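Local coordinates for protein pyridoxine 4-oxidase (PDB 4HA6) that uses FAD to oxidise the 4-hydroxymethyl group of pyridoxine, as a member of the GMC oxidoreductase family, at residues I280-I285 and L467-N472; C451-D456 and A478-N483; L20-D25 and R205-L210; V28-A33 and L210-G215. All coordinates share one frame; numbering follows the deposited sequence.

Contact 1 of 4, residues I280-I285 and L467-N472; sequences IDMPDI and LKALDN
Ile280 and Met282 press apolar side chains onto the turn Leu467-Leu470, a worked example of a strand end and the loop after it joined to a turn by apolar side chains. Ile280 sends CB toward the turn and branches there. Because CG2 is anti to the backbone N, with CG1 beside that N (chi1 -53°), the two branches serve different partners. CG2 goes to the methyl of Ala469, its CB 3.5 Å away. CG1 carries the longer arm onward to CD1, which is set against the isobutyl fork of Leu470: CD1 lies 3.9 Å from Leu470 CD2 and 4.0 Å from Leu470 CD1, so the tip faces the fork as a whole and not a single methyl. In the FAD-binding fold of GMC oxidoreductases this brings together two peripheral elements. Strand 280-281 pairs in parallel with strand 265-266, and residues 467-472 lead into strand 473-475, an outermost strand of the five-stranded parallel sheet. Ile265 packs on Ile280, Met282 and Leu470 alike. Met282 reaches the start of the turn with its sulphur. SD is 3.7 Å from Leu467 CD2 and 3.8 Å from Leu467 CD1, while the bend at chi3 (67°) turns CE alongside the leucine, 4.2 Å from Leu467 CG. Lys468 extends away from this apolar patch, and its NZ is hydrogen-bonded to the backbone oxygens of Gly454 and Asp456.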
# COMPACT_ATOMS: atom_id res chain seq x y z
N ILE A 280 13.38 -20.61 -14.84
CA ILE A 280 13.61 -19.36 -15.55
C ILE A 280 14.40 -18.40 -14.67
O ILE A 280 13.91 -17.97 -13.62
CB ILE A 280 12.29 -18.67 -15.95
CG1 ILE A 280 11.37 -19.62 -16.73
CG2 ILE A 280 12.59 -17.45 -16.80
CD1 ILE A 280 9.99 -19.01 -16.99
N ASP A 281 15.61 -18.06 -15.09
CA ASP A 281 16.44 -17.20 -14.25
C ASP A 281 16.05 -15.73 -14.45
O ASP A 281 16.39 -15.11 -15.46
CB ASP A 281 17.93 -17.44 -14.55
CG ASP A 281 18.84 -16.57 -13.71
OD1 ASP A 281 18.39 -16.06 -12.66
OD2 ASP A 281 20.02 -16.39 -14.08
N MET A 282 15.33 -15.16 -13.49
CA MET A 282 14.95 -13.75 -13.57
C MET A 282 15.52 -13.07 -12.34
O MET A 282 14.95 -13.17 -11.23
CB MET A 282 13.43 -13.59 -13.66
CG MET A 282 12.77 -14.33 -14.83
SD MET A 282 11.04 -13.83 -15.11
CE MET A 282 11.28 -12.12 -15.66
N PRO A 283 16.68 -12.41 -12.50
CA PRO A 283 17.42 -11.85 -11.36
C PRO A 283 16.64 -10.79 -10.59
O PRO A 283 16.94 -10.60 -9.42
CB PRO A 283 18.65 -11.24 -12.02
CG PRO A 283 18.89 -12.13 -13.24
CD PRO A 283 17.49 -12.48 -13.73
N ASP A 284 15.67 -10.13 -11.20
CA ASP A 284 15.02 -9.00 -10.53
C ASP A 284 13.75 -9.35 -9.74
O ASP A 284 13.14 -8.47 -9.13
CB ASP A 284 14.75 -7.86 -11.51
CG ASP A 284 15.96 -6.94 -11.69
OD1 ASP A 284 17.08 -7.35 -11.31
OD2 ASP A 284 15.77 -5.82 -12.20
N ILE A 285 13.36 -10.63 -9.76
CA ILE A 285 12.21 -11.06 -8.97
C ILE A 285 12.53 -10.99 -7.49
O ILE A 285 13.51 -11.59 -7.02
CB ILE A 285 11.72 -12.48 -9.34
CG1 ILE A 285 10.96 -12.43 -10.67
CG2 ILE A 285 10.79 -13.04 -8.24
CD1 ILE A 285 10.59 -13.80 -11.24
N LEU A 467 4.69 -11.10 -17.52
CA LEU A 467 6.02 -11.60 -17.16
C LEU A 467 6.82 -11.79 -18.45
O LEU A 467 6.36 -12.49 -19.35
CB LEU A 467 5.94 -12.93 -16.42
CG LEU A 467 7.31 -13.32 -15.87
CD1 LEU A 467 7.35 -13.00 -14.41
CD2 LEU A 467 7.64 -14.78 -16.13
N LYS A 468 7.99 -11.16 -18.55
CA LYS A 468 8.71 -11.10 -19.82
C LYS A 468 9.09 -12.48 -20.39
O LYS A 468 9.22 -12.63 -21.60
CB LYS A 468 9.94 -10.18 -19.71
CG LYS A 468 9.59 -8.71 -19.45
CD LYS A 468 10.71 -7.74 -19.87
CE LYS A 468 10.17 -6.31 -19.93
NZ LYS A 468 11.16 -5.29 -20.41
N ALA A 469 9.24 -13.48 -19.53
CA ALA A 469 9.72 -14.79 -20.00
C ALA A 469 8.62 -15.75 -20.46
O ALA A 469 8.92 -16.85 -20.91
CB ALA A 469 10.61 -15.45 -18.94
N LEU A 470 7.35 -15.35 -20.33
CA LEU A 470 6.23 -16.25 -20.64
C LEU A 470 5.09 -15.56 -21.41
O LEU A 470 4.98 -14.33 -21.40
CB LEU A 470 5.69 -16.88 -19.36
CG LEU A 470 6.63 -17.83 -18.62
CD1 LEU A 470 6.02 -18.31 -17.33
CD2 LEU A 470 7.01 -19.01 -19.47
N ASP A 471 4.24 -16.34 -22.05
CA ASP A 471 3.18 -15.77 -22.89
C ASP A 471 1.84 -15.50 -22.19
O ASP A 471 1.08 -14.62 -22.61
CB ASP A 471 2.94 -16.67 -24.11
CG ASP A 471 4.19 -16.86 -24.96
OD1 ASP A 471 4.37 -17.97 -25.50
OD2 ASP A 471 4.98 -15.89 -25.09
N ASN A 472 1.53 -16.24 -21.14
CA ASN A 472 0.18 -16.17 -20.61
C ASN A 472 0.12 -15.91 -19.12
O ASN A 472 -0.87 -16.27 -18.47
CB ASN A 472 -0.59 -17.46 -20.94
CG ASN A 472 -0.04 -18.65 -20.20
OD1 ASN A 472 1.11 -18.64 -19.75
ND2 ASN A 472 -0.87 -19.68 -20.05

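Contact 2 of 4, residues C451-D456 and A478-N483; sequences CRMGKD and ASIMPN. With FAD (flavin-adenine dinucleotide), chain B.
Cys451 and Met453 are tied by their backbones to Ser479 and Ile480, in the loop that follows strand 473-475, the last strand of the Rossmann-type sheet of this GMC oxidoreductase, and that precedes helix 490-506. Two hydrogen bonds carry the join. Cys451 N donates to Ser479 O at 2.8 Å, approaching from above the carbonyl plane, 49° out of it. Met453 N meets Ile480 O at 2.9 Å in a nearly straight bond (169°). Between them runs a weaker link, a CA-H...O contact in which Ile480 CA lies 3.3 Å from Cys451 O. Ser479 OG lies alongside CB and SG of Cys451, its own hydrogen bond being to OD1 of Asp477.

Apolar packing comes next. Met453, whose chain bends at chi3, brings its methyl up to the CG-CD edge of the Pro482 ring, CE 3.7 Å from Pro482 CG, and the same CE stands 4.0 Å from Ile480 CD1.

A salt bridge lies within 451-456: Arg452 grips Asp456 end-on, NH1 to OD1 at 3.0 Å and NH2 to OD2 at 2.7 Å, each oxygen using its syn lone pair close to the guanidinium plane; NH2 also forms a salt bridge with Asp284. The last kind is cofactor binding: the backbone N of Ala478 donates to phosphate oxygen O2P of FAD at 3.1 Å, with an angle of 166° at the hydrogen.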
# COMPACT_ATOMS: atom_id res chain seq x y z
N CYS A 451 8.12 -7.13 -8.38
CA CYS A 451 8.01 -7.70 -9.71
C CYS A 451 7.98 -6.51 -10.67
O CYS A 451 7.01 -6.32 -11.39
CB CYS A 451 6.75 -8.54 -9.85
SG CYS A 451 6.72 -10.09 -8.82
N ARG A 452 9.04 -5.70 -10.65
CA ARG A 452 8.96 -4.37 -11.27
C ARG A 452 8.63 -4.38 -12.77
O ARG A 452 9.18 -5.18 -13.56
CB ARG A 452 10.20 -3.50 -11.00
CG ARG A 452 11.41 -3.90 -11.80
CD ARG A 452 12.62 -3.00 -11.57
NE ARG A 452 13.75 -3.60 -12.27
CZ ARG A 452 14.00 -3.41 -13.57
NH1 ARG A 452 13.23 -2.60 -14.28
NH2 ARG A 452 15.03 -4.02 -14.14
N MET A 453 7.70 -3.52 -13.13
CA MET A 453 7.41 -3.24 -14.52
C MET A 453 8.53 -2.38 -15.08
O MET A 453 8.96 -1.42 -14.43
CB MET A 453 6.07 -2.49 -14.60
CG MET A 453 5.76 -1.94 -15.97
SD MET A 453 4.17 -1.08 -16.04
CE MET A 453 4.45 0.27 -14.88
N GLY A 454 9.02 -2.72 -16.28
CA GLY A 454 10.06 -1.91 -16.90
C GLY A 454 10.25 -2.26 -18.37
O GLY A 454 9.86 -3.34 -18.82
N LYS A 455 10.84 -1.34 -19.12
CA LYS A 455 11.09 -1.58 -20.55
C LYS A 455 12.45 -2.25 -20.81
O LYS A 455 12.74 -2.68 -21.93
CB LYS A 455 11.01 -0.27 -21.31
CG LYS A 455 12.13 0.71 -20.97
CD LYS A 455 11.86 2.07 -21.66
CE LYS A 455 13.01 3.02 -21.49
NZ LYS A 455 13.31 3.28 -20.06
N ASP A 456 13.29 -2.31 -19.78
CA ASP A 456 14.63 -2.88 -19.92
C ASP A 456 14.55 -4.41 -19.87
O ASP A 456 13.57 -4.97 -19.36
CB ASP A 456 15.55 -2.31 -18.83
CG ASP A 456 15.02 -2.57 -17.42
OD1 ASP A 456 13.95 -2.03 -17.09
OD2 ASP A 456 15.68 -3.31 -16.65
N ALA A 478 0.58 -4.60 -6.33
CA ALA A 478 1.57 -3.60 -5.90
C ALA A 478 2.99 -3.99 -6.26
O ALA A 478 3.87 -3.13 -6.27
CB ALA A 478 1.47 -3.34 -4.39
N SER A 479 3.22 -5.27 -6.53
CA SER A 479 4.58 -5.72 -6.85
C SER A 479 5.13 -5.10 -8.16
O SER A 479 6.35 -4.94 -8.32
CB SER A 479 4.62 -7.24 -6.92
OG SER A 479 3.91 -7.69 -8.06
N ILE A 480 4.25 -4.74 -9.11
CA ILE A 480 4.77 -4.19 -10.38
C ILE A 480 5.20 -2.72 -10.32
O ILE A 480 5.90 -2.25 -11.24
CB ILE A 480 3.80 -4.38 -11.56
CG1 ILE A 480 2.56 -3.49 -11.42
CG2 ILE A 480 3.49 -5.87 -11.79
CD1 ILE A 480 2.66 -2.19 -12.25
N MET A 481 4.80 -1.99 -9.26
CA MET A 481 5.10 -0.56 -9.14
C MET A 481 6.59 -0.30 -9.30
O MET A 481 7.39 -0.80 -8.52
CB MET A 481 4.63 -0.03 -7.78
CG MET A 481 3.13 -0.20 -7.55
SD MET A 481 2.55 0.32 -5.90
CE MET A 481 3.01 2.08 -5.95
N PRO A 482 6.96 0.48 -10.33
CA PRO A 482 8.38 0.85 -10.50
C PRO A 482 8.87 1.61 -9.28
O PRO A 482 9.98 1.38 -8.82
CB PRO A 482 8.36 1.76 -11.74
CG PRO A 482 7.16 1.24 -12.55
CD PRO A 482 6.13 0.90 -11.49
N ASN A 483 8.02 2.50 -8.78
CA ASN A 483 8.34 3.26 -7.58
C ASN A 483 7.07 3.61 -6.80
O ASN A 483 5.98 3.74 -7.37
CB ASN A 483 9.10 4.55 -7.93
CG ASN A 483 8.38 5.38 -8.98
OD1 ASN A 483 8.71 5.31 -10.16
ND2 ASN A 483 7.38 6.14 -8.56
PA FAD B . -3.34 -7.48 -1.14
O1A FAD B . -4.54 -6.55 -1.06
O2A FAD B . -2.48 -7.66 0.09
O5B FAD B . -3.88 -8.92 -1.63
C5B FAD B . -3.12 -10.13 -1.61
C4B FAD B . -4.15 -11.24 -1.49
O4B FAD B . -3.68 -12.47 -2.06
C3B FAD B . -4.46 -11.54 -0.03
O3B FAD B . -5.89 -11.64 0.08
C2B FAD B . -3.78 -12.88 0.25
O2B FAD B . -4.50 -13.64 1.25
C1B FAD B . -3.80 -13.55 -1.12
N9A FAD B . -2.68 -14.50 -1.38
C8A FAD B . -1.38 -14.32 -1.09
N7A FAD B . -0.65 -15.39 -1.49
C5A FAD B . -1.48 -16.29 -2.06
C6A FAD B . -1.36 -17.62 -2.70
N6A FAD B . -0.14 -18.24 -2.82
N1A FAD B . -2.50 -18.21 -3.17
C2A FAD B . -3.70 -17.61 -3.07
N3A FAD B . -3.87 -16.39 -2.51
C4A FAD B . -2.83 -15.69 -1.99
N1 FAD B . -3.13 1.87 1.51
C2 FAD B . -3.73 3.06 1.31
O2 FAD B . -3.71 3.55 0.16
N3 FAD B . -4.33 3.74 2.31
C4 FAD B . -4.38 3.28 3.57
O4 FAD B . -4.93 3.94 4.49
C4X FAD B . -3.74 1.98 3.86
N5 FAD B . -3.73 1.45 5.10
C5X FAD B . -3.15 0.24 5.34
C6 FAD B . -3.16 -0.30 6.63
C7 FAD B . -2.57 -1.54 6.87
C7M FAD B . -2.59 -2.11 8.27
C8 FAD B . -1.94 -2.29 5.75
C8M FAD B . -1.30 -3.63 6.02
C9 FAD B . -1.93 -1.76 4.47
C9A FAD B . -2.51 -0.51 4.23
N10 FAD B . -2.50 0.04 2.94
C10 FAD B . -3.11 1.28 2.73
C1' FAD B . -1.87 -0.69 1.83
C2' FAD B . -2.87 -1.33 0.88
O2' FAD B . -3.89 -2.00 1.63
C3' FAD B . -2.09 -2.32 0.02
O3' FAD B . -0.97 -1.63 -0.57
C4' FAD B . -2.96 -2.91 -1.08
O4' FAD B . -4.10 -3.53 -0.45
C5' FAD B . -2.19 -3.92 -1.93
O5' FAD B . -3.13 -4.73 -2.62
P FAD B . -2.62 -5.98 -3.48
O1P FAD B . -3.71 -6.46 -4.42
O2P FAD B . -1.24 -5.67 -4.04
O3P FAD B . -2.36 -7.08 -2.35

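Contact 3 of 4, residues L20-D25 and R205-L210; sequences LSEDPD and RGRKNL
Arg207 and Asn209 reach from one turn to Ser21 on another, where the chain leaves helix 11-20 in the first beta-alpha-beta unit of the Rossmann-type FAD-binding fold. Helix 11-20 follows strand 4-7 and leads on to strand 28-31, while the turn Arg207-Leu210 opens strand 210-213.

The two polar side chains take Ser21 from different directions. Arg207 runs out extended from CG to NE and presents the edge of its guanidinium: NH1 donates to Ser21 OG at 2.9 Å, with the hydroxyl oxygen exactly in the guanidinium plane. That oxygen is also hydrogen-bonded to the carbonyl of Ala17, so it is held by the helix end as well as by the arginine. Asn209, with CG between its backbone N and carbonyl carbon (chi1 62°), turns its amide toward the backbone instead. ND2 donates to Ser21 O at 3.0 Å, almost straight (168°) and in the amide plane, and ND2 serves Ser26 O too. Ser21 CB also packs 4.1 Å from Leu210 CB.

Glu22 lies over a face of the same guanidinium, CA above it and CG 3.4 Å from Arg207 NH1. Its carboxylate stands nearly perpendicular to the guanidinium, the planes 81° apart, and makes a salt bridge to Arg19. The gap to Arg207, 4.4 Å from Glu22 OE2 to NH2, is spanned by a water: it donates to Glu22 OE2 at 2.6 Å and accepts from Arg207 NH2 at 2.7 Å.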
# COMPACT_ATOMS: atom_id res chain seq x y z
N LEU A 20 -13.13 -8.62 -15.01
CA LEU A 20 -12.93 -9.63 -16.05
C LEU A 20 -14.22 -10.39 -16.33
O LEU A 20 -14.56 -10.64 -17.48
CB LEU A 20 -11.78 -10.58 -15.68
CG LEU A 20 -10.42 -9.88 -15.51
CD1 LEU A 20 -9.26 -10.87 -15.38
CD2 LEU A 20 -10.18 -8.94 -16.66
N SER A 21 -14.97 -10.72 -15.28
CA SER A 21 -16.19 -11.52 -15.45
C SER A 21 -17.37 -10.73 -16.03
O SER A 21 -18.43 -11.30 -16.29
CB SER A 21 -16.59 -12.16 -14.13
OG SER A 21 -16.91 -11.17 -13.18
N GLU A 22 -17.19 -9.43 -16.23
CA GLU A 22 -18.18 -8.62 -16.95
C GLU A 22 -18.36 -9.12 -18.40
O GLU A 22 -19.41 -8.92 -19.01
CB GLU A 22 -17.80 -7.14 -16.90
CG GLU A 22 -18.01 -6.54 -15.52
CD GLU A 22 -17.61 -5.09 -15.43
OE1 GLU A 22 -17.28 -4.49 -16.47
OE2 GLU A 22 -17.62 -4.54 -14.31
N ASP A 23 -17.33 -9.77 -18.92
CA ASP A 23 -17.41 -10.49 -20.20
C ASP A 23 -18.08 -11.84 -19.99
O ASP A 23 -17.49 -12.75 -19.39
CB ASP A 23 -16.01 -10.67 -20.80
CG ASP A 23 -16.02 -11.37 -22.16
OD1 ASP A 23 -17.12 -11.62 -22.72
OD2 ASP A 23 -14.92 -11.64 -22.69
N PRO A 24 -19.31 -11.99 -20.48
CA PRO A 24 -20.03 -13.26 -20.27
C PRO A 24 -19.37 -14.43 -20.98
O PRO A 24 -19.68 -15.58 -20.66
CB PRO A 24 -21.42 -12.97 -20.87
CG PRO A 24 -21.22 -11.81 -21.80
CD PRO A 24 -20.12 -10.99 -21.18
N ASP A 25 -18.47 -14.16 -21.92
CA ASP A 25 -17.80 -15.22 -22.66
C ASP A 25 -16.49 -15.62 -21.97
O ASP A 25 -15.76 -16.49 -22.44
CB ASP A 25 -17.50 -14.75 -24.09
CG ASP A 25 -18.75 -14.27 -24.82
OD1 ASP A 25 -19.82 -14.91 -24.69
OD2 ASP A 25 -18.67 -13.23 -25.52
N ARG A 205 -21.01 -11.61 -7.53
CA ARG A 205 -20.76 -12.96 -7.03
C ARG A 205 -21.77 -13.97 -7.61
O ARG A 205 -21.46 -15.16 -7.73
CB ARG A 205 -20.79 -12.99 -5.51
CG ARG A 205 -19.67 -12.20 -4.81
CD ARG A 205 -19.92 -12.12 -3.29
NE ARG A 205 -18.84 -11.47 -2.52
CZ ARG A 205 -17.93 -12.13 -1.81
NH1 ARG A 205 -17.95 -13.46 -1.78
NH2 ARG A 205 -16.99 -11.48 -1.13
N GLY A 206 -22.95 -13.50 -7.98
CA GLY A 206 -23.97 -14.38 -8.54
C GLY A 206 -23.73 -14.81 -9.97
O GLY A 206 -24.41 -15.72 -10.46
N ARG A 207 -22.77 -14.18 -10.66
CA ARG A 207 -22.50 -14.49 -12.06
C ARG A 207 -22.11 -15.96 -12.24
O ARG A 207 -21.28 -16.49 -11.50
CB ARG A 207 -21.39 -13.59 -12.61
CG ARG A 207 -21.74 -12.11 -12.64
CD ARG A 207 -20.56 -11.24 -13.09
NE ARG A 207 -20.96 -9.84 -13.16
CZ ARG A 207 -20.12 -8.80 -13.23
NH1 ARG A 207 -18.81 -8.99 -13.25
NH2 ARG A 207 -20.61 -7.56 -13.28
N LYS A 208 -22.70 -16.62 -13.24
CA LYS A 208 -22.45 -18.05 -13.45
C LYS A 208 -21.05 -18.31 -14.00
O LYS A 208 -20.58 -19.45 -13.97
CB LYS A 208 -23.51 -18.66 -14.38
CG LYS A 208 -23.14 -18.62 -15.85
CD LYS A 208 -23.97 -17.61 -16.63
CE LYS A 208 -25.35 -18.17 -16.97
NZ LYS A 208 -26.19 -17.19 -17.71
N ASN A 209 -20.39 -17.26 -14.49
CA ASN A 209 -19.04 -17.39 -15.04
C ASN A 209 -17.94 -17.01 -14.04
O ASN A 209 -16.74 -17.08 -14.36
CB ASN A 209 -18.90 -16.56 -16.32
CG ASN A 209 -19.10 -15.08 -16.08
OD1 ASN A 209 -19.80 -14.69 -15.14
ND2 ASN A 209 -18.48 -14.24 -16.91
N LEU A 210 -18.33 -16.59 -12.85
CA LEU A 210 -17.35 -16.29 -11.80
C LEU A 210 -17.40 -17.36 -10.72
O LEU A 210 -18.48 -17.69 -10.19
CB LEU A 210 -17.59 -14.90 -11.20
CG LEU A 210 -16.70 -14.52 -10.00
CD1 LEU A 210 -15.23 -14.57 -10.40
CD2 LEU A 210 -17.06 -13.14 -9.46
O HOH W 1 -18.56 -6.05 -12.41

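Contact 4 of 4, residues V28-A33 and L210-G215; sequences VLLIEA and LTILTG. With FAD (flavin-adenine dinucleotide), chain B.
Leu210 lies against Val28 where two parallel strands begin to run side by side, its CD1 3.8 Å from Val28 CG1. Thr211 makes the first two of the four backbone bonds between 28-33 and 210-215: its N donates to Val28 O at 2.9 Å and its O accepts from Leu30 N at 2.8 Å. Thr211 OG1 shares a water with Val28 O, while CG2 packs on Leu29. Ile212 faces the same side as Leu30 and sets CG1 beside Leu30 CB. Leu213 repeats the pattern of Thr211, its N bonding Leu30 O at 2.7 Å and its O taking Glu32 N at 2.8 Å in a bond that is straight at the hydrogen (179°). Beyond Thr214, Gly215 turns with positive phi, its CA 3.2 Å from Ala33 O.

The bond from Leu213 O holds the backbone of Glu32, the ribose-binding acid at the end of the second strand in the Rossmann-type fold. Glu32 OE1 accepts from FAD O3B at 2.9 Å and Glu32 OE2 from O2B at 2.6 Å, while OE1 also takes the amide of Gly9. Strand 210-213 is outermost in the five-stranded sheet; strand 28-31 separates it from strand 4-7, helix 11-20 packs on Val28 and Leu30, and strand 217-224 touches Ile31 and Ala33.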
# COMPACT_ATOMS: atom_id res chain seq x y z
N VAL A 28 -14.04 -17.02 -15.25
CA VAL A 28 -13.07 -16.47 -14.31
C VAL A 28 -13.09 -17.22 -12.99
O VAL A 28 -14.15 -17.41 -12.38
CB VAL A 28 -13.38 -14.98 -14.04
CG1 VAL A 28 -12.41 -14.40 -12.99
CG2 VAL A 28 -13.32 -14.19 -15.35
N LEU A 29 -11.92 -17.67 -12.55
CA LEU A 29 -11.77 -18.31 -11.24
C LEU A 29 -10.88 -17.44 -10.34
O LEU A 29 -9.77 -17.05 -10.73
CB LEU A 29 -11.18 -19.71 -11.39
CG LEU A 29 -10.66 -20.40 -10.12
CD1 LEU A 29 -11.81 -20.68 -9.17
CD2 LEU A 29 -9.90 -21.68 -10.49
N LEU A 30 -11.37 -17.14 -9.14
CA LEU A 30 -10.59 -16.38 -8.16
C LEU A 30 -10.14 -17.31 -7.04
O LEU A 30 -10.97 -17.98 -6.42
CB LEU A 30 -11.43 -15.22 -7.60
CG LEU A 30 -10.77 -14.36 -6.52
CD1 LEU A 30 -9.46 -13.79 -7.03
CD2 LEU A 30 -11.70 -13.25 -6.04
N ILE A 31 -8.83 -17.37 -6.79
CA ILE A 31 -8.29 -18.26 -5.74
C ILE A 31 -7.69 -17.46 -4.59
O ILE A 31 -6.68 -16.77 -4.78
CB ILE A 31 -7.23 -19.24 -6.30
CG1 ILE A 31 -7.77 -19.99 -7.52
CG2 ILE A 31 -6.77 -20.23 -5.21
CD1 ILE A 31 -6.77 -20.96 -8.13
N GLU A 32 -8.32 -17.54 -3.42
CA GLU A 32 -7.90 -16.77 -2.25
C GLU A 32 -7.43 -17.66 -1.11
O GLU A 32 -8.12 -18.62 -0.73
CB GLU A 32 -9.05 -15.86 -1.76
CG GLU A 32 -8.84 -15.26 -0.36
CD GLU A 32 -7.56 -14.45 -0.25
OE1 GLU A 32 -7.15 -13.83 -1.27
OE2 GLU A 32 -6.95 -14.42 0.86
N ALA A 33 -6.27 -17.34 -0.55
CA ALA A 33 -5.72 -18.12 0.55
C ALA A 33 -6.57 -18.02 1.83
O ALA A 33 -6.68 -18.98 2.60
CB ALA A 33 -4.28 -17.67 0.84
N LEU A 210 -18.33 -16.59 -12.85
CA LEU A 210 -17.35 -16.29 -11.80
C LEU A 210 -17.40 -17.36 -10.72
O LEU A 210 -18.48 -17.69 -10.19
CB LEU A 210 -17.59 -14.90 -11.20
CG LEU A 210 -16.70 -14.52 -10.00
CD1 LEU A 210 -15.23 -14.57 -10.40
CD2 LEU A 210 -17.06 -13.14 -9.46
N THR A 211 -16.24 -17.92 -10.39
CA THR A 211 -16.11 -18.90 -9.32
C THR A 211 -15.07 -18.37 -8.35
O THR A 211 -13.98 -17.96 -8.77
CB THR A 211 -15.66 -20.28 -9.85
OG1 THR A 211 -16.56 -20.71 -10.87
CG2 THR A 211 -15.60 -21.33 -8.73
N ILE A 212 -15.42 -18.34 -7.07
CA ILE A 212 -14.47 -17.91 -6.05
C ILE A 212 -14.13 -19.10 -5.16
O ILE A 212 -15.02 -19.80 -4.69
CB ILE A 212 -15.00 -16.73 -5.22
CG1 ILE A 212 -15.31 -15.53 -6.12
CG2 ILE A 212 -13.99 -16.35 -4.14
CD1 ILE A 212 -16.02 -14.40 -5.40
N LEU A 213 -12.84 -19.33 -4.97
CA LEU A 213 -12.34 -20.44 -4.18
C LEU A 213 -11.53 -19.88 -3.01
O LEU A 213 -10.50 -19.23 -3.22
CB LEU A 213 -11.49 -21.35 -5.08
CG LEU A 213 -10.99 -22.70 -4.57
CD1 LEU A 213 -12.03 -23.37 -3.69
CD2 LEU A 213 -10.64 -23.58 -5.76
N THR A 214 -12.00 -20.10 -1.78
CA THR A 214 -11.33 -19.57 -0.59
C THR A 214 -10.56 -20.65 0.18
O THR A 214 -10.60 -21.82 -0.18
CB THR A 214 -12.33 -18.92 0.38
OG1 THR A 214 -13.35 -19.87 0.72
CG2 THR A 214 -12.97 -17.69 -0.24
N GLY A 215 -9.88 -20.24 1.24
CA GLY A 215 -9.03 -21.14 2.00
C GLY A 215 -8.08 -21.98 1.16
O GLY A 215 -7.68 -23.08 1.55
PA FAD B . -3.34 -7.48 -1.14
O1A FAD B . -4.54 -6.55 -1.06
O2A FAD B . -2.48 -7.66 0.09
O5B FAD B . -3.88 -8.92 -1.63
C5B FAD B . -3.12 -10.13 -1.61
C4B FAD B . -4.15 -11.24 -1.49
O4B FAD B . -3.68 -12.47 -2.06
C3B FAD B . -4.46 -11.54 -0.03
O3B FAD B . -5.89 -11.64 0.08
C2B FAD B . -3.78 -12.88 0.25
O2B FAD B . -4.50 -13.64 1.25
C1B FAD B . -3.80 -13.55 -1.12
N9A FAD B . -2.68 -14.50 -1.38
C8A FAD B . -1.38 -14.32 -1.09
N7A FAD B . -0.65 -15.39 -1.49
C5A FAD B . -1.48 -16.29 -2.06
C6A FAD B . -1.36 -17.62 -2.70
N6A FAD B . -0.14 -18.24 -2.82
N1A FAD B . -2.50 -18.21 -3.17
C2A FAD B . -3.70 -17.61 -3.07
N3A FAD B . -3.87 -16.39 -2.51
C4A FAD B . -2.83 -15.69 -1.99
N1 FAD B . -3.13 1.87 1.51
C2 FAD B . -3.73 3.06 1.31
O2 FAD B . -3.71 3.55 0.16
N3 FAD B . -4.33 3.74 2.31
C4 FAD B . -4.38 3.28 3.57
O4 FAD B . -4.93 3.94 4.49
C4X FAD B . -3.74 1.98 3.86
N5 FAD B . -3.73 1.45 5.10
C5X FAD B . -3.15 0.24 5.34
C6 FAD B . -3.16 -0.30 6.63
C7 FAD B . -2.57 -1.54 6.87
C7M FAD B . -2.59 -2.11 8.27
C8 FAD B . -1.94 -2.29 5.75
C8M FAD B . -1.30 -3.63 6.02
C9 FAD B . -1.93 -1.76 4.47
C9A FAD B . -2.51 -0.51 4.23
N10 FAD B . -2.50 0.04 2.94
C10 FAD B . -3.11 1.28 2.73
C1' FAD B . -1.87 -0.69 1.83
C2' FAD B . -2.87 -1.33 0.88
O2' FAD B . -3.89 -2.00 1.63
C3' FAD B . -2.09 -2.32 0.02
O3' FAD B . -0.97 -1.63 -0.57
C4' FAD B . -2.96 -2.91 -1.08
O4' FAD B . -4.10 -3.53 -0.45
C5' FAD B . -2.19 -3.92 -1.93
O5' FAD B . -3.13 -4.73 -2.62
P FAD B . -2.62 -5.98 -3.48
O1P FAD B . -3.71 -6.46 -4.42
O2P FAD B . -1.24 -5.67 -4.04
O3P FAD B . -2.36 -7.08 -2.35
O HOH W 2 -15.99 -19.67 -13.03

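From the N terminus, contact 3 opens first, at the end of helix 11-20, and contact 4 follows at strand 28-31. Both close about 180 residues later, in the same order, so they cross, share Leu210 and bring the returning chain to the edge of the Rossmann-type sheet. Contact 1 opens at 280-285, after that pair has closed. Contact 2 opens at 451-456, before contact 1 closes at 467-472, and itself closes at 478-483: this second pair also crosses. Joined by a salt bridge and hydrogen bonds, contacts 1 and 2 tie strand 280-281 to the loops around strand 473-475 and the approach to helix 490-506. Contacts 2 and 4 meet through FAD, at its phosphate and its ribose respectively.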